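Local coordinates for VirX1 (Cyanophage Syn10, PDB 6QGM), which iodinates diverse substrates as a viral halogenase of the flavin-dependent tryptophan halogenase family, at the interface of chains A and B. Sequence-based numbering; all coordinates share one arbitrary frame. Chains: chain A/B, VirX1.

The interface of chains A and B. Residues chain A 376, 379, 381; chain B 409-411, 469, 471.
The side chains of A:Arg376 and B:Met411 run antiparallel, side by side, where two copies of this flavin-dependent halogenase meet, loop against loop. The segment of chain A joining helices 360-373 and 382-408 reaches the loop after helix 382-408 of chain B, B:Tyr409 to B:Met411, and the loop following helix 462-468. The A:Arg376 side chain bends at chi3 (-73°), which turns its guanidinium toward two backbone carbonyls of chain B. NH1 donates to B:Tyr409 O at 2.6 Å, nearly in line with the C=O bond, and to B:His469 O at 2.9 Å, where it stands 33° from the carbonyl plane. One terminal nitrogen thus ties together two separate stretches of chain B, and the partial negative charge of the two main-chain oxygens probably stabilises the guanidinium cation. B:Leu471 lies over one guanidinium face with its CG, its CD2 coming within 3.6 Å of A:Arg376 NE; on the opposite face the A:Tyr379 ring presents its edge, CD2 lying above the guanidinium rim.

B:Met411 passes along the aliphatic part of the arginine, SD lying 3.9 Å from A:Arg376 CD, while its CB sits above the rim of the A:Tyr379 ring. With CG anti to the backbone N (chi1 179°), the tyrosine ring extends toward chain B, and its phenol OH donates to B:Ser410 O at 3.0 Å. Whether this interface, which lacks exact two-fold symmetry, is the biological one remains tentative.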
# COMPACT_ATOMS: atom_id res chain seq x y z
N ARG A 376 -20.16 15.09 18.02
CA ARG A 376 -21.43 14.77 18.74
C ARG A 376 -21.44 15.49 20.10
O ARG A 376 -21.49 14.82 21.16
CB ARG A 376 -21.59 13.26 18.86
CG ARG A 376 -21.69 12.56 17.51
CD ARG A 376 -21.69 11.05 17.50
NE ARG A 376 -20.40 10.46 17.80
CZ ARG A 376 -20.19 9.18 18.10
NH1 ARG A 376 -21.19 8.32 18.07
NH2 ARG A 376 -18.97 8.76 18.37
N TYR A 379 -19.02 14.54 22.86
CA TYR A 379 -18.89 13.07 23.05
C TYR A 379 -17.87 12.56 22.02
O TYR A 379 -17.92 12.93 20.82
CB TYR A 379 -20.20 12.30 22.95
CG TYR A 379 -20.03 10.81 23.12
CD1 TYR A 379 -20.00 10.23 24.38
CD2 TYR A 379 -19.85 9.98 22.03
CE1 TYR A 379 -19.84 8.86 24.54
CE2 TYR A 379 -19.65 8.62 22.17
CZ TYR A 379 -19.65 8.05 23.43
OH TYR A 379 -19.46 6.70 23.56
N THR A 381 -15.34 8.76 21.38
CA THR A 381 -15.08 7.33 21.71
C THR A 381 -13.57 7.11 21.85
O THR A 381 -12.81 7.97 21.35
CB THR A 381 -15.71 6.41 20.67
OG1 THR A 381 -15.12 6.68 19.40
CG2 THR A 381 -17.21 6.59 20.59
N TYR B 409 -18.03 2.99 17.71
CA TYR B 409 -18.44 4.39 17.41
C TYR B 409 -19.78 4.73 18.05
O TYR B 409 -20.21 5.87 17.89
CB TYR B 409 -18.43 4.59 15.89
CG TYR B 409 -17.05 4.64 15.32
CD1 TYR B 409 -16.25 5.76 15.52
CD2 TYR B 409 -16.51 3.58 14.62
CE1 TYR B 409 -14.97 5.85 15.00
CE2 TYR B 409 -15.22 3.63 14.11
CZ TYR B 409 -14.45 4.76 14.32
OH TYR B 409 -13.17 4.81 13.87
N SER B 410 -20.41 3.79 18.77
CA SER B 410 -21.68 4.04 19.49
C SER B 410 -21.49 5.16 20.51
O SER B 410 -20.33 5.37 20.96
CB SER B 410 -22.20 2.81 20.15
OG SER B 410 -23.34 3.11 20.93
N MET B 411 -22.57 5.86 20.85
CA MET B 411 -22.59 6.88 21.93
C MET B 411 -22.89 6.21 23.27
O MET B 411 -22.66 6.87 24.31
CB MET B 411 -23.62 7.98 21.66
CG MET B 411 -23.31 8.73 20.39
SD MET B 411 -24.35 10.19 20.14
CE MET B 411 -23.76 11.23 21.47
N HIS B 469 -24.44 6.61 13.52
CA HIS B 469 -23.92 6.86 14.89
C HIS B 469 -23.76 8.37 15.12
O HIS B 469 -23.39 8.74 16.24
CB HIS B 469 -22.62 6.10 15.13
CG HIS B 469 -22.80 4.67 15.53
ND1 HIS B 469 -23.81 4.26 16.38
CD2 HIS B 469 -22.08 3.56 15.25
CE1 HIS B 469 -23.72 2.96 16.58
NE2 HIS B 469 -22.66 2.51 15.89
N LEU B 471 -21.92 10.72 13.07
CA LEU B 471 -20.64 11.33 12.61
C LEU B 471 -20.82 11.91 11.20
O LEU B 471 -21.66 11.43 10.46
CB LEU B 471 -19.53 10.28 12.66
CG LEU B 471 -19.22 9.70 14.04
CD1 LEU B 471 -18.58 8.33 13.93
CD2 LEU B 471 -18.33 10.63 14.82